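PDB 3WQB: aeromonas extracellular serine protease from Aeromonas sobria, which cuts proteins after pairs of basic residues, as a calcium-binding secreted serine protease of the furin subfamily and a probable virulence factor of the bacterium. Local coordinates for residues G227-T233 with Q560-R566; V266-Y270 with G283-G287; N245-S251 with M531-S535. The protein carries 1 engineered substitution. All blocks are in the same frame, centred on the assembly; numbering follows the deposited sequence.

Contact 1 (G227-T233 with Q560-R566)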
# COMPACT_ATOMS: atom_id res chain seq x y z
N GLY A 227 -17.85 6.69 -4.58
CA GLY A 227 -19.02 6.22 -5.33
C GLY A 227 -18.94 6.35 -6.85
O GLY A 227 -19.95 6.18 -7.54
N TYR A 228 -17.75 6.65 -7.36
CA TYR A 228 -17.49 6.67 -8.81
C TYR A 228 -16.37 5.71 -9.15
O TYR A 228 -15.47 5.48 -8.35
CB TYR A 228 -17.09 8.08 -9.29
CG TYR A 228 -18.21 9.09 -9.30
CD1 TYR A 228 -18.62 9.72 -8.12
CD2 TYR A 228 -18.87 9.41 -10.49
CE1 TYR A 228 -19.66 10.65 -8.13
CE2 TYR A 228 -19.91 10.35 -10.51
CZ TYR A 228 -20.29 10.96 -9.32
OH TYR A 228 -21.32 11.89 -9.33
N VAL A 229 -16.43 5.14 -10.35
CA VAL A 229 -15.34 4.35 -10.90
C VAL A 229 -14.81 5.07 -12.14
O VAL A 229 -15.58 5.49 -13.01
CB VAL A 229 -15.77 2.90 -11.26
CG1 VAL A 229 -14.58 2.08 -11.75
CG2 VAL A 229 -16.42 2.20 -10.07
N LEU A 230 -13.49 5.22 -12.19
CA LEU A 230 -12.82 5.88 -13.32
C LEU A 230 -11.86 4.93 -14.02
O LEU A 230 -11.15 4.17 -13.36
CB LEU A 230 -12.03 7.11 -12.86
CG LEU A 230 -12.74 8.25 -12.14
CD1 LEU A 230 -12.83 7.94 -10.64
CD2 LEU A 230 -11.99 9.56 -12.38
N ASN A 231 -11.84 4.99 -15.34
CA ASN A 231 -10.85 4.27 -16.14
C ASN A 231 -10.64 5.02 -17.45
O ASN A 231 -11.55 5.72 -17.91
CB ASN A 231 -11.31 2.83 -16.43
CG ASN A 231 -12.50 2.77 -17.38
OD1 ASN A 231 -13.64 2.99 -16.99
ND2 ASN A 231 -12.22 2.46 -18.64
N ARG A 232 -9.45 4.89 -18.03
CA ARG A 232 -9.17 5.49 -19.32
C ARG A 232 -9.86 4.70 -20.41
O ARG A 232 -9.93 3.48 -20.36
CB ARG A 232 -7.66 5.54 -19.59
CG ARG A 232 -6.92 6.42 -18.59
CD ARG A 232 -5.52 6.78 -19.05
NE ARG A 232 -4.95 7.82 -18.19
CZ ARG A 232 -5.26 9.12 -18.29
NH1 ARG A 232 -6.11 9.53 -19.23
NH2 ARG A 232 -4.72 10.01 -17.48
N THR A 233 -10.39 5.42 -21.39
CA THR A 233 -10.88 4.80 -22.60
C THR A 233 -9.89 5.13 -23.70
O THR A 233 -9.09 6.05 -23.56
CB THR A 233 -12.32 5.26 -22.94
OG1 THR A 233 -12.77 4.59 -24.12
CG2 THR A 233 -12.39 6.76 -23.15
N GLN A 560 -9.52 10.75 -23.03
CA GLN A 560 -10.82 10.62 -22.41
C GLN A 560 -10.82 9.58 -21.30
O GLN A 560 -10.11 8.57 -21.37
CB GLN A 560 -11.88 10.29 -23.46
CG GLN A 560 -12.18 11.44 -24.42
CD GLN A 560 -13.29 11.08 -25.36
OE1 GLN A 560 -13.54 9.90 -25.58
NE2 GLN A 560 -13.96 12.08 -25.91
N VAL A 561 -11.63 9.86 -20.29
CA VAL A 561 -11.74 9.01 -19.12
C VAL A 561 -13.22 8.74 -18.90
O VAL A 561 -14.04 9.66 -18.93
CB VAL A 561 -11.14 9.72 -17.88
CG1 VAL A 561 -11.33 8.89 -16.62
CG2 VAL A 561 -9.65 10.00 -18.11
N SER A 562 -13.55 7.47 -18.68
CA SER A 562 -14.92 7.05 -18.40
C SER A 562 -15.19 7.19 -16.90
O SER A 562 -14.40 6.71 -16.06
CB SER A 562 -15.13 5.59 -18.84
OG SER A 562 -14.72 5.37 -20.19
N LEU A 563 -16.28 7.87 -16.58
CA LEU A 563 -16.73 8.07 -15.21
C LEU A 563 -18.04 7.31 -15.00
O LEU A 563 -19.03 7.56 -15.69
CB LEU A 563 -16.97 9.56 -14.92
CG LEU A 563 -15.92 10.59 -15.32
CD1 LEU A 563 -16.52 11.98 -15.28
CD2 LEU A 563 -14.74 10.50 -14.37
N LEU A 564 -18.04 6.38 -14.05
CA LEU A 564 -19.24 5.62 -13.70
C LEU A 564 -19.76 6.05 -12.34
O LEU A 564 -19.05 5.92 -11.34
CB LEU A 564 -18.96 4.12 -13.70
CG LEU A 564 -20.02 3.16 -13.15
CD1 LEU A 564 -21.26 3.15 -14.04
CD2 LEU A 564 -19.45 1.75 -13.02
N ASN A 565 -20.99 6.54 -12.30
CA ASN A 565 -21.70 6.75 -11.05
C ASN A 565 -22.23 5.39 -10.59
O ASN A 565 -23.11 4.83 -11.23
CB ASN A 565 -22.84 7.75 -11.28
CG ASN A 565 -23.55 8.14 -9.99
OD1 ASN A 565 -23.97 7.29 -9.21
ND2 ASN A 565 -23.71 9.44 -9.78
N ARG A 566 -21.70 4.87 -9.48
CA ARG A 566 -21.99 3.48 -9.09
C ARG A 566 -23.44 3.26 -8.66
O ARG A 566 -24.00 2.18 -8.85
CB ARG A 566 -21.04 3.01 -7.99
CG ARG A 566 -19.59 2.98 -8.43
CD ARG A 566 -18.68 2.50 -7.31
NE ARG A 566 -18.64 1.04 -7.23
CZ ARG A 566 -17.83 0.36 -6.44
NH1 ARG A 566 -16.97 0.99 -5.64
NH2 ARG A 566 -17.87 -0.97 -6.43
O HOH W 1 -16.39 3.98 -4.62
O HOH W 2 -22.51 6.51 -6.52
O HOH W 3 -7.36 8.32 -21.49
O HOH W 4 -8.49 8.63 -24.65
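The carbonyl oxygen of Gly227 is gripped twice: Arg566 N donates to Gly227 O at 2.9 Å, and a water that also donates to Asn565 OD1 supplies a second hydrogen. From this end, strands 228-233 and 560-565 run antiparallel, their axes 148° apart. Val229 and Leu564 form a hydrogen-bonded pair, Leu564 N to Val229 O measuring 2.8 Å, and Asn231 and Ser562 form the next, with the longer arm, Asn231 N to Ser562 O, at 3.2 Å. Between them, in the non-hydrogen-bonded pair Leu230-Leu563, the side chains lie alongside each other and point the same way, Leu230 CD2 touching Leu563 CD2 at 3.5 Å. Tyr228 and Asn565 share this face of the sheet, the ring turned 59° from the amide plane; Asn565 OD1 also accepts from Thr568 N. On the other face, with CG1 of Val229 anti to the backbone N (chi1 -177°), CG2 lies beside that N and meets Arg566 CD at 3.6 Å. The arginine chain then bends, and its NH1 shares a water with Gly227 N. Back on the Leu230 face, Arg232 brings NH1 within 3.7 Å of Val561 CG2. Its guanidinium is held by the carbonyls of Phe507 and Asn508 and by a salt bridge to Glu576, while a water joins Arg232 NH1 to Gln560 O. The pairing joins the subtilisin domain to the P-domain in a four-stranded antiparallel sheet: 228-233 and 559-565 are its middle strands, 222-225 flanks the first and 571-576 the second, Leu563 packs against helix 512-520, and Tyr228 touches the backbone of another protein chain.

Contact 2 (V266-Y270 with G283-G287)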
# COMPACT_ATOMS: atom_id res chain seq x y z
N VAL A 266 2.79 -13.81 -13.50
CA VAL A 266 2.92 -12.43 -13.94
C VAL A 266 2.05 -11.53 -13.07
O VAL A 266 1.21 -12.01 -12.30
CB VAL A 266 2.59 -12.26 -15.44
CG1 VAL A 266 3.50 -13.15 -16.29
CG2 VAL A 266 1.10 -12.54 -15.72
N ARG A 267 2.27 -10.23 -13.19
CA ARG A 267 1.49 -9.24 -12.45
C ARG A 267 -0.00 -9.52 -12.59
O ARG A 267 -0.51 -9.68 -13.71
CB ARG A 267 1.78 -7.85 -12.99
CG ARG A 267 1.21 -6.74 -12.13
CD ARG A 267 0.93 -5.49 -12.96
NE ARG A 267 -0.28 -5.61 -13.78
CZ ARG A 267 -0.35 -5.36 -15.09
NH1 ARG A 267 -1.52 -5.48 -15.71
NH2 ARG A 267 0.73 -5.00 -15.78
N SER A 268 -0.72 -9.55 -11.48
CA SER A 268 -2.17 -9.66 -11.54
C SER A 268 -2.68 -8.49 -12.36
O SER A 268 -2.15 -7.37 -12.25
CB SER A 268 -2.77 -9.63 -10.14
OG SER A 268 -2.30 -10.72 -9.38
N SER A 269 -3.68 -8.74 -13.19
CA SER A 269 -4.21 -7.76 -14.13
C SER A 269 -4.37 -6.37 -13.52
O SER A 269 -3.97 -5.38 -14.11
CB SER A 269 -5.55 -8.27 -14.69
OG SER A 269 -6.48 -8.52 -13.64
N TYR A 270 -4.95 -6.33 -12.31
CA TYR A 270 -5.36 -5.10 -11.65
C TYR A 270 -4.25 -4.40 -10.84
O TYR A 270 -4.44 -3.27 -10.40
CB TYR A 270 -6.53 -5.41 -10.70
CG TYR A 270 -6.21 -6.58 -9.80
CD1 TYR A 270 -5.32 -6.44 -8.74
CD2 TYR A 270 -6.72 -7.85 -10.07
CE1 TYR A 270 -4.97 -7.52 -7.94
CE2 TYR A 270 -6.39 -8.94 -9.27
CZ TYR A 270 -5.51 -8.77 -8.21
OH TYR A 270 -5.15 -9.82 -7.40
N GLY A 283 -1.50 -12.82 -5.20
CA GLY A 283 -2.84 -12.25 -5.09
C GLY A 283 -3.86 -12.85 -6.06
O GLY A 283 -5.05 -12.74 -5.81
N GLY A 284 -3.40 -13.46 -7.15
CA GLY A 284 -4.31 -14.12 -8.09
C GLY A 284 -5.14 -13.16 -8.92
O GLY A 284 -4.81 -11.97 -9.05
N GLU A 285 -6.20 -13.71 -9.50
CA GLU A 285 -7.10 -12.96 -10.35
C GLU A 285 -8.45 -12.88 -9.64
O GLU A 285 -8.55 -12.12 -8.69
CB GLU A 285 -7.16 -13.55 -11.75
CG GLU A 285 -5.86 -13.35 -12.54
CD GLU A 285 -5.58 -11.89 -12.91
OE1 GLU A 285 -6.52 -11.08 -12.93
OE2 GLU A 285 -4.40 -11.55 -13.19
N TYR A 286 -9.45 -13.67 -10.04
CA TYR A 286 -10.79 -13.56 -9.45
C TYR A 286 -11.39 -14.86 -8.93
O TYR A 286 -12.40 -14.83 -8.23
CB TYR A 286 -11.75 -12.85 -10.42
CG TYR A 286 -11.33 -11.43 -10.68
CD1 TYR A 286 -11.78 -10.39 -9.87
CD2 TYR A 286 -10.46 -11.12 -11.73
CE1 TYR A 286 -11.36 -9.07 -10.10
CE2 TYR A 286 -10.03 -9.82 -11.96
CZ TYR A 286 -10.50 -8.79 -11.14
OH TYR A 286 -10.08 -7.50 -11.37
N GLY A 287 -10.76 -15.98 -9.26
CA GLY A 287 -11.19 -17.29 -8.75
C GLY A 287 -12.33 -17.88 -9.54
O GLY A 287 -12.90 -18.90 -9.15
O HOH W 5 -8.70 -7.02 -13.58
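Ser269 hydrogen-bonds the carboxylate of Glu285 with two groups. Ser269 N donates to Glu285 OE2 at 2.9 Å and Ser269 OG to Glu285 OE1 at 2.7 Å, each oxygen using its syn lone pair, so the carboxylate is fixed in rotation. The glutamate chain folds back at chi2 (-69°) to present it, and Asn262 gives OE2 a further donor. Gly284 O is also shared: Ser268 OG reaches it at 2.8 Å, tilted from the carbonyl plane, and Tyr270 OH makes a weak bond at 2.7 Å. The phenol oxygen is additionally bonded to Gly334 N. These loops flank strand 277-282, at the margin of the parallel sheet of the subtilisin fold; the side chain of Tyr270 lies about 8 Å from that of Ala336, the engineered residue at the predicted charge-relay position. Among the aromatic contacts, Tyr270 turns its edge to the face of Tyr286 in an offset edge-to-face pair, planes 75° apart and centroids separated by 5.9 Å. Tyr270 CD2 lies 3.6 Å from Tyr286 OH as the two side chains slide past each other in opposite directions. A water bridges Tyr286 OH and Ser269 OG.

Contact 3 (N245-S251 with M531-S535)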
# COMPACT_ATOMS: atom_id res chain seq x y z
N ASN A 245 2.93 5.27 -6.14
CA ASN A 245 3.40 6.47 -5.44
C ASN A 245 2.31 7.54 -5.26
O ASN A 245 2.55 8.55 -4.59
CB ASN A 245 4.62 7.09 -6.14
CG ASN A 245 5.96 6.62 -5.56
OD1 ASN A 245 6.09 6.43 -4.36
ND2 ASN A 245 6.96 6.48 -6.42
N LEU A 246 1.13 7.35 -5.84
CA LEU A 246 0.09 8.38 -5.70
C LEU A 246 -0.49 8.48 -4.29
O LEU A 246 -0.78 9.58 -3.82
CB LEU A 246 -1.04 8.21 -6.72
CG LEU A 246 -0.68 8.40 -8.19
CD1 LEU A 246 -1.89 8.13 -9.07
CD2 LEU A 246 -0.11 9.80 -8.45
N ASP A 247 -0.67 7.35 -3.62
CA ASP A 247 -1.18 7.36 -2.25
C ASP A 247 -0.02 7.77 -1.34
O ASP A 247 0.98 7.06 -1.27
CB ASP A 247 -1.71 5.97 -1.88
CG ASP A 247 -2.12 5.85 -0.41
OD1 ASP A 247 -1.84 6.76 0.40
OD2 ASP A 247 -2.73 4.80 -0.09
N PRO A 248 -0.13 8.94 -0.68
CA PRO A 248 0.99 9.45 0.13
C PRO A 248 1.58 8.47 1.15
O PRO A 248 2.78 8.48 1.40
CB PRO A 248 0.40 10.69 0.82
CG PRO A 248 -1.08 10.51 0.75
CD PRO A 248 -1.33 9.79 -0.53
N SER A 249 0.74 7.60 1.73
CA SER A 249 1.23 6.65 2.73
C SER A 249 2.21 5.64 2.15
O SER A 249 3.05 5.09 2.86
CB SER A 249 0.06 5.91 3.36
OG SER A 249 -0.82 6.83 3.98
N ASN A 250 2.11 5.40 0.84
CA ASN A 250 2.93 4.37 0.22
C ASN A 250 4.38 4.78 0.01
O ASN A 250 5.18 3.96 -0.42
CB ASN A 250 2.34 3.94 -1.13
CG ASN A 250 1.04 3.19 -0.97
OD1 ASN A 250 0.66 2.78 0.13
ND2 ASN A 250 0.34 2.99 -2.10
N SER A 251 4.71 6.04 0.30
CA SER A 251 6.10 6.52 0.17
C SER A 251 6.74 6.85 1.52
O SER A 251 7.76 7.53 1.56
CB SER A 251 6.17 7.73 -0.78
OG SER A 251 5.33 8.77 -0.31
N MET A 531 4.43 16.80 -3.09
CA MET A 531 3.98 15.44 -3.35
C MET A 531 5.16 14.50 -3.15
O MET A 531 6.22 14.70 -3.74
CB MET A 531 3.42 15.28 -4.76
CG MET A 531 2.87 13.88 -4.94
SD MET A 531 2.28 13.52 -6.58
CE MET A 531 2.68 11.78 -6.68
N ARG A 532 4.97 13.49 -2.31
CA ARG A 532 6.06 12.59 -1.95
C ARG A 532 6.04 11.32 -2.79
O ARG A 532 4.97 10.76 -3.10
CB ARG A 532 6.02 12.24 -0.45
CG ARG A 532 7.31 11.59 0.05
CD ARG A 532 7.28 11.33 1.53
NE ARG A 532 6.14 10.48 1.87
CZ ARG A 532 5.67 10.29 3.09
NH1 ARG A 532 6.25 10.89 4.13
NH2 ARG A 532 4.62 9.50 3.28
N MET A 533 7.25 10.89 -3.18
CA MET A 533 7.43 9.63 -3.90
C MET A 533 8.64 8.91 -3.31
O MET A 533 9.55 9.55 -2.77
CB MET A 533 7.65 9.89 -5.39
CG MET A 533 6.44 10.50 -6.08
SD MET A 533 6.85 11.48 -7.54
CE MET A 533 7.48 12.96 -6.78
N LEU A 534 8.64 7.59 -3.40
CA LEU A 534 9.77 6.79 -2.93
C LEU A 534 10.27 5.88 -4.04
O LEU A 534 9.47 5.40 -4.86
CB LEU A 534 9.38 5.99 -1.68
CG LEU A 534 10.47 5.09 -1.09
CD1 LEU A 534 10.41 5.09 0.42
CD2 LEU A 534 10.40 3.66 -1.61
N SER A 535 11.58 5.64 -4.08
CA SER A 535 12.12 4.62 -4.96
C SER A 535 12.99 3.63 -4.20
O SER A 535 13.82 4.02 -3.36
CB SER A 535 12.93 5.21 -6.10
OG SER A 535 13.52 4.18 -6.85
O HOH W 6 2.18 11.03 -3.10
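The side-chain amide of Asn245 hydrogen-bonds both backbone polar atoms of Leu534: Leu534 N donates to Asn245 OD1 at 3.0 Å, coming from above the carbonyl plane, and Asn245 ND2 donates to Leu534 O at 3.1 Å, with the acceptor lying in the amide plane. The amide nitrogen is also bonded to Leu503 O. In a second set of hydrogen bonds, the guanidinium of Arg532 uses two N-H groups in its own plane, NE toward Ser251 OG at 2.9 Å and NH2 toward Pro248 O at 2.8 Å. A bend at chi3 (57°) turns that edge to the loop. Pro248 O accepts from Ser251 N and Ser251 OG as well, so three donors gather on one carbonyl. Arg532 NH1 forms a salt bridge with Asp197. Within the loop, Asp247 OD1 accepts from Ser249 N in an Asx turn leading into the short 3-10 segment 248-250.

Van der Waals contacts accompany these bonds. Ser251 CB packs on Leu534 CB at 3.8 Å, Met533 crosses the Asn245 side chain at about a right angle, and in an apolar pair Met531 CE reaches Leu246 CD2 at 3.9 Å. The arrangement is a buried interdomain junction of the kexin/furin architecture, a subtilisin-domain loop bonded to a P-domain beta-strand.

Contacts 1 and 3 both join the subtilisin domain to the P-domain, at places whose centres lie about 23 Å apart: the first near the periphery, about 23 Å from the centre of the chain, the second buried and about 12 Å from it. Contact 2 stays within the subtilisin domain, its centre about 21 Å from that of contact 1 and about 23 Å from that of contact 3, across the chain's centre from the latter. It is the one near the predicted charge relay, the Tyr270 side chain being about 10 Å from that of His115. Contact 1 approaches a calcium site instead, the Arg232 side chain about 11 Å from the ion. None touches another.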